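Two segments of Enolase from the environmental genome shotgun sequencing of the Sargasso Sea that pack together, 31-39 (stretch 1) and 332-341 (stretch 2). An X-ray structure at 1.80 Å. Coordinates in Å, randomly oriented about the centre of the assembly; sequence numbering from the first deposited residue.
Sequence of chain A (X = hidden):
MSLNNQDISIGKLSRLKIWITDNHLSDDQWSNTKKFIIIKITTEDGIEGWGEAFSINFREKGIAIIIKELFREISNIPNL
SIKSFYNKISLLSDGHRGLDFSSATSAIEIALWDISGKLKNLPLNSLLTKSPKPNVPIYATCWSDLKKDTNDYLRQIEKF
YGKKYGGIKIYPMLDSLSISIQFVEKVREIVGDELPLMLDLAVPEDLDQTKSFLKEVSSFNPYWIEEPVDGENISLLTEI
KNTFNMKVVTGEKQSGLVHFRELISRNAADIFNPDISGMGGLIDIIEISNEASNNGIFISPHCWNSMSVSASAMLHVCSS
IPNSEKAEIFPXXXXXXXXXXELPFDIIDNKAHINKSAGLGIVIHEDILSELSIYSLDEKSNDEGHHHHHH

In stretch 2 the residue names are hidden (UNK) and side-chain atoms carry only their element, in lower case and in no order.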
ATOM      1  N   SER A  31      12.479 -20.779  15.085  1.00 21.18           N
ATOM      2  CA  SER A  31      11.725 -20.364  13.890  1.00 21.19           C
ATOM      3  C   SER A  31      12.642 -20.250  12.659  1.00 21.40           C
ATOM      4  O   SER A  31      13.851 -20.408  12.767  1.00 22.03           O
ATOM      5  CB  SER A  31      11.097 -18.989  14.164  1.00 21.39           C
ATOM      6  OG  SER A  31      10.069 -18.692  13.215  1.00 24.80           O
ATOM      7  N   ASN A  32      12.072 -19.996  11.481  1.00 21.05           N
ATOM      8  CA  ASN A  32      12.876 -19.484  10.364  1.00 21.23           C
ATOM      9  C   ASN A  32      12.861 -17.975  10.535  1.00 21.05           C
ATOM     10  O   ASN A  32      11.833 -17.394  10.921  1.00 21.86           O
ATOM     11  CB  ASN A  32      12.291 -19.863   8.996  1.00 20.84           C
ATOM     12  CG  ASN A  32      12.092 -21.373   8.829  1.00 23.66           C
ATOM     13  OD1 ASN A  32      13.024 -22.153   8.982  1.00 26.32           O
ATOM     14  ND2 ASN A  32      10.856 -21.781   8.510  1.00 23.49           N
ATOM     15  N   THR A  33      14.003 -17.340  10.333  1.00 19.42           N
ATOM     16  CA  THR A  33      14.032 -15.888  10.222  1.00 19.32           C
ATOM     17  C   THR A  33      13.367 -15.500   8.912  1.00 19.20           C
ATOM     18  O   THR A  33      13.437 -16.233   7.931  1.00 18.72           O
ATOM     19  CB  THR A  33      15.464 -15.363  10.238  1.00 19.84           C
ATOM     20  OG1 THR A  33      16.152 -15.896   9.098  1.00 20.97           O
ATOM     21  CG2 THR A  33      16.140 -15.810  11.540  1.00 20.00           C
ATOM     22  N   LYS A  34      12.681 -14.354   8.897  1.00 18.76           N
ATOM     23  CA  LYS A  34      12.136 -13.861   7.630  1.00 18.56           C
ATOM     24  C   LYS A  34      13.319 -13.333   6.826  1.00 18.06           C
ATOM     25  O   LYS A  34      14.402 -13.130   7.385  1.00 18.68           O
ATOM     26  CB  LYS A  34      11.102 -12.740   7.884  1.00 18.16           C
ATOM     27  CG  LYS A  34      11.631 -11.618   8.729  1.00 18.34           C
ATOM     28  CD  LYS A  34      10.627 -10.465   9.049  1.00 19.47           C
ATOM     29  CE  LYS A  34       9.963  -9.945   7.792  1.00 19.28           C
ATOM     30  NZ  LYS A  34       9.386  -8.573   7.941  1.00 16.11           N
ATOM     31  N   LYS A  35      13.124 -13.104   5.531  1.00 17.54           N
ATOM     32  CA  LYS A  35      14.130 -12.413   4.720  1.00 16.82           C
ATOM     33  C   LYS A  35      14.162 -10.931   5.158  1.00 18.02           C
ATOM     34  O   LYS A  35      13.097 -10.290   5.306  1.00 18.20           O
ATOM     35  CB  LYS A  35      13.809 -12.523   3.231  1.00 16.80           C
ATOM     36  CG  LYS A  35      13.657 -13.953   2.736  1.00 18.57           C
ATOM     37  CD  LYS A  35      13.632 -14.012   1.208  1.00 19.46           C
ATOM     38  CE  LYS A  35      13.542 -15.454   0.673  1.00 20.99           C
ATOM     39  NZ  LYS A  35      12.317 -16.164   1.124  1.00 23.90           N
ATOM     40  N   PHE A  36      15.355 -10.391   5.419  1.00 16.44           N
ATOM     41  CA  PHE A  36      15.484  -8.969   5.771  1.00 16.45           C
ATOM     42  C   PHE A  36      16.019  -8.203   4.552  1.00 16.84           C
ATOM     43  O   PHE A  36      16.690  -8.788   3.714  1.00 16.86           O
ATOM     44  CB  PHE A  36      16.442  -8.812   6.963  1.00 15.69           C
ATOM     45  CG  PHE A  36      16.079  -9.668   8.157  1.00 18.87           C
ATOM     46  CD1 PHE A  36      14.831  -9.556   8.752  1.00 16.79           C
ATOM     47  CD2 PHE A  36      16.998 -10.562   8.700  1.00 20.06           C
ATOM     48  CE1 PHE A  36      14.509 -10.319   9.900  1.00 20.15           C
ATOM     49  CE2 PHE A  36      16.690 -11.318   9.820  1.00 21.33           C
ATOM     50  CZ  PHE A  36      15.442 -11.207  10.418  1.00 19.23           C
ATOM     51  N   ILE A  37      15.721  -6.908   4.492  1.00 15.94           N
ATOM     52  CA  ILE A  37      16.176  -6.025   3.432  1.00 15.63           C
ATOM     53  C   ILE A  37      16.946  -4.924   4.136  1.00 15.21           C
ATOM     54  O   ILE A  37      16.362  -4.070   4.778  1.00 14.02           O
ATOM     55  CB  ILE A  37      14.986  -5.413   2.658  1.00 15.18           C
ATOM     56  CG1 ILE A  37      14.090  -6.537   2.103  1.00 14.92           C
ATOM     57  CG2 ILE A  37      15.499  -4.405   1.591  1.00 14.08           C
ATOM     58  CD1 ILE A  37      12.720  -6.036   1.519  1.00 15.51           C
ATOM     59  N   ILE A  38      18.259  -4.960   3.993  1.00 15.07           N
ATOM     60  CA  ILE A  38      19.135  -4.005   4.665  1.00 15.63           C
ATOM     61  C   ILE A  38      19.884  -3.238   3.581  1.00 15.51           C
ATOM     62  O   ILE A  38      20.324  -3.841   2.620  1.00 17.01           O
ATOM     63  CB  ILE A  38      20.093  -4.748   5.574  1.00 16.26           C
ATOM     64  CG1 ILE A  38      19.269  -5.422   6.697  1.00 17.84           C
ATOM     65  CG2 ILE A  38      21.105  -3.774   6.161  1.00 15.91           C
ATOM     66  CD1 ILE A  38      20.058  -6.255   7.649  1.00 19.26           C
ATOM     67  N   ILE A  39      19.979  -1.918   3.717  1.00 15.93           N
ATOM     68  CA  ILE A  39      20.664  -1.102   2.704  1.00 15.81           C
ATOM     69  C   ILE A  39      21.804  -0.289   3.302  1.00 16.33           C
ATOM     70  O   ILE A  39      21.809   0.032   4.486  1.00 16.24           O
ATOM     71  CB  ILE A  39      19.669  -0.166   1.941  1.00 15.14           C
ATOM     72  CG1 ILE A  39      19.350   1.108   2.743  1.00 13.66           C
ATOM     73  CG2 ILE A  39      18.375  -0.921   1.595  1.00 18.39           C
ATOM     74  CD1 ILE A  39      18.518   2.121   1.933  1.00 14.87           C
ATOM     75  N   UNK A 332      14.725 -14.484  19.507  1.00 18.54           N
ATOM     76  CA  UNK A 332      15.346 -15.514  18.651  1.00 17.93           C
ATOM     77  C   UNK A 332      16.086 -14.940  17.446  1.00 18.25           C
ATOM     78  O   UNK A 332      16.822 -15.651  16.776  1.00 17.95           O
ATOM     79  o   UNK A 332      12.437 -15.144  18.129  1.00 22.89           O
ATOM     80  c   UNK A 332      14.357 -16.598  18.231  1.00 18.93           C
ATOM     81  c   UNK A 332      13.100 -16.036  17.547  1.00 21.28           C
ATOM     82  o   UNK A 332      12.774 -16.516  16.449  1.00 22.36           O
ATOM     83  N   UNK A 333      15.862 -13.665  17.155  1.00 17.28           N
ATOM     84  CA  UNK A 333      16.582 -12.966  16.094  1.00 17.25           C
ATOM     85  C   UNK A 333      17.863 -12.290  16.596  1.00 17.38           C
ATOM     86  O   UNK A 333      18.655 -11.724  15.798  1.00 16.86           O
ATOM     87  c   UNK A 333      13.231 -14.230  13.580  1.00 17.97           C
ATOM     88  c   UNK A 333      14.242 -13.772  14.474  1.00 20.05           C
ATOM     89  o   UNK A 333      11.591 -13.708  11.882  1.00 19.56           O
ATOM     90  c   UNK A 333      12.572 -13.295  12.775  1.00 18.48           C
ATOM     91  c   UNK A 333      14.577 -12.409  14.551  1.00 18.34           C
ATOM     92  c   UNK A 333      12.883 -11.958  12.857  1.00 17.21           C
ATOM     93  c   UNK A 333      13.879 -11.518  13.730  1.00 18.07           C
ATOM     94  c   UNK A 333      15.669 -11.892  15.495  1.00 15.98           C
ATOM     95  N   UNK A 334      18.078 -12.302  17.916  1.00 17.80           N
ATOM     96  CA  UNK A 334      19.232 -11.575  18.447  1.00 18.93           C
ATOM     97  C   UNK A 334      20.575 -12.197  18.030  1.00 19.46           C
ATOM     98  O   UNK A 334      21.422 -11.506  17.478  1.00 19.29           O
ATOM     99  c   UNK A 334      19.175 -11.405  19.972  1.00 19.61           C
ATOM    100  c   UNK A 334      18.158  -9.015  20.213  1.00 25.57           C
ATOM    101  c   UNK A 334      20.483 -10.811  20.481  1.00 19.13           C
ATOM    102  c   UNK A 334      17.958 -10.537  20.386  1.00 19.11           C
ATOM    103  N   UNK A 335      20.781 -13.481  18.294  1.00 20.39           N
ATOM    104  CA  UNK A 335      22.092 -14.047  17.948  1.00 21.46           C
ATOM    105  C   UNK A 335      22.241 -14.238  16.447  1.00 20.96           C
ATOM    106  O   UNK A 335      23.354 -14.133  15.915  1.00 20.55           O
ATOM    107  n   UNK A 335      21.964 -16.101  20.932  1.00 30.92           N
ATOM    108  c   UNK A 335      22.479 -15.147  20.180  1.00 27.35           C
ATOM    109  o   UNK A 335      23.033 -14.148  20.657  1.00 29.54           O
ATOM    110  c   UNK A 335      22.357 -15.347  18.683  1.00 22.23           C
ATOM    111  N   UNK A 336      21.128 -14.472  15.745  1.00 19.66           N
ATOM    112  CA  UNK A 336      21.203 -14.446  14.299  1.00 19.81           C
ATOM    113  C   UNK A 336      21.787 -13.109  13.802  1.00 18.98           C
ATOM    114  O   UNK A 336      22.652 -13.074  12.920  1.00 19.13           O
ATOM    115  c   UNK A 336      19.853 -14.660  13.620  1.00 19.40           C
ATOM    116  c   UNK A 336      19.958 -14.582  12.134  1.00 20.05           C
ATOM    117  c   UNK A 336      20.499 -15.653  11.422  1.00 21.64           C
ATOM    118  c   UNK A 336      19.590 -13.426  11.447  1.00 21.74           C
ATOM    119  c   UNK A 336      20.274 -14.428   9.382  1.00 20.72           C
ATOM    120  c   UNK A 336      19.740 -13.347  10.079  1.00 19.97           C
ATOM    121  c   UNK A 336      20.644 -15.587  10.073  1.00 19.61           C
ATOM    122  N   UNK A 337      21.251 -12.011  14.321  1.00 19.05           N
ATOM    123  CA  UNK A 337      21.658 -10.680  13.885  1.00 18.79           C
ATOM    124  C   UNK A 337      23.108 -10.430  14.308  1.00 19.51           C
ATOM    125  O   UNK A 337      23.871  -9.743  13.612  1.00 17.96           O
ATOM    126  c   UNK A 337      20.736  -9.623  14.479  1.00 19.47           C
ATOM    127  o   UNK A 337      19.395  -9.817  14.050  1.00 16.21           O
ATOM    128  N   UNK A 338      23.482 -10.991  15.463  1.00 19.53           N
ATOM    129  CA  UNK A 338      24.862 -10.871  15.940  1.00 20.80           C
ATOM    130  C   UNK A 338      25.889 -11.508  15.002  1.00 21.14           C
ATOM    131  O   UNK A 338      27.078 -11.167  15.050  1.00 22.30           O
ATOM    132  c   UNK A 338      24.639 -11.064  19.785  1.00 23.96           C
ATOM    133  c   UNK A 338      24.374 -10.530  18.406  1.00 20.10           C
ATOM    134  c   UNK A 338      24.984 -11.445  17.338  1.00 20.66           C
ATOM    135  n   UNK A 338      24.335 -10.648  22.184  1.00 34.69           N
ATOM    136  c   UNK A 338      24.292 -10.021  20.826  1.00 29.60           C
ATOM    137  N   UNK A 339      25.443 -12.429  14.161  1.00 21.48           N
ATOM    138  CA  UNK A 339      26.344 -13.045  13.167  1.00 21.68           C
ATOM    139  C   UNK A 339      26.996 -12.007  12.263  1.00 22.23           C
ATOM    140  O   UNK A 339      28.160 -12.157  11.865  1.00 22.61           O
ATOM    141  n   UNK A 339      25.043 -18.427  12.866  1.00 34.21           N
ATOM    142  c   UNK A 339      25.185 -15.347  13.020  1.00 23.18           C
ATOM    143  c   UNK A 339      23.902 -17.500  12.695  1.00 32.24           C
ATOM    144  c   UNK A 339      25.622 -14.081  12.309  1.00 22.14           C
ATOM    145  c   UNK A 339      24.353 -16.190  12.051  1.00 26.63           C
ATOM    146  N   UNK A 340      26.255 -10.955  11.914  1.00 20.73           N
ATOM    147  CA  UNK A 340      26.789  -9.967  10.981  1.00 20.23           C
ATOM    148  C   UNK A 340      26.867  -8.548  11.565  1.00 20.18           C
ATOM    149  O   UNK A 340      27.416  -7.667  10.938  1.00 20.99           O
ATOM    150  c   UNK A 340      22.226 -10.225  10.243  1.00 19.81           C
ATOM    151  c   UNK A 340      25.986  -9.984   9.664  1.00 20.08           C
ATOM    152  c   UNK A 340      21.856  -8.880  10.205  1.00 18.14           C
ATOM    153  c   UNK A 340      22.814  -7.894   9.991  1.00 18.61           C
ATOM    154  c   UNK A 340      23.572 -10.564  10.069  1.00 18.01           C
ATOM    155  c   UNK A 340      24.534  -9.591   9.847  1.00 18.49           C
ATOM    156  c   UNK A 340      24.156  -8.248   9.814  1.00 20.31           C
ATOM    157  N   UNK A 341      26.309  -8.324  12.755  1.00 21.15           N
ATOM    158  CA  UNK A 341      26.278  -6.962  13.315  1.00 21.37           C
ATOM    159  C   UNK A 341      26.760  -6.989  14.758  1.00 22.12           C
ATOM    160  O   UNK A 341      26.299  -7.809  15.537  1.00 20.78           O
ATOM    161  c   UNK A 341      24.848  -6.375  13.271  1.00 21.08           C
ATOM    162  s   UNK A 341      24.670  -4.673  13.920  1.00 23.23           S
TER
HETATM  163  O   HOH W   1      10.374 -15.872  12.721  1.00 25.14           O

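Position 332 has four side-chain atoms: two carbons, the second carrying two oxygens. One oxygen lies 3.8 Å from CB of Ser31. A short carboxylate of this kind is aspartate, Asp332.

Position 333 has one carbon, then a ring of six carbons bearing one oxygen. The CA-to-CB bond points sideways, but the end of the side chain comes nearer to stretch 1. The ring oxygen accepts a hydrogen bond from N of Lys34 at 3.2 Å. A six-membered carbon ring with a hydroxyl is tyrosine, Tyr333. Water 1 lies 2.6 Å from Tyr333 OH and donates to O of Asn32 at 2.8 Å, so it bridges the two stretches.

Position 334 has four carbons, forked at the first, with one arm two carbons long. It touches nothing on stretch 1. It is Ile334.

Position 335 has two carbons, the second carrying one oxygen and one nitrogen. This amide is out of reach of stretch 1 and exposed. The short chain makes it Asn335.

Position 336 has one carbon, then a ring of six carbons with no oxygen. CG2 of Thr33 sits over one face of the ring, 4.3 Å from its centroid. CE2 of Phe36 approaches a ring carbon to 3.7 Å. A bare ring of this size is phenylalanine, Phe336.

Position 337 has one carbon and one oxygen. The oxygen donates a hydrogen bond to O of Tyr333 at 2.7 Å, four residues earlier in the chain. It is Ser337.

Positions 338 and 339 each have four carbons in a row ending in nitrogen. Both are exposed and out of reach of stretch 1. They are Lys338 and Lys339.

Position 340 has one carbon and a ring of six carbons without oxygen. CD1 of Ile38 comes within 4.0 Å of a ring carbon. It is Phe340, and the carbon is CE1.

Position 341 has one carbon and one sulfur. It makes no contact with stretch 1. It is Cys341.

The contact is mainly apolar and buries 399 Å², both sides summed. Tyr333 gives the largest share on stretch 2. The edge of Phe36 points toward the face of Tyr333, with centroids 5.5 Å apart and planes at 74°. The Phe36 ring also reaches Phe336, so one side chain touches two aromatic neighbours. Thr33 adds its methyl over Phe336, and Ile38 meets Phe340 further along. The direct hydrogen bond from Lys34 N to Tyr333 OH and the water bridge tie the tyrosine hydroxyl to the backbone of stretch 1.

Stretch 2 (332-341) DYINFSKKFC
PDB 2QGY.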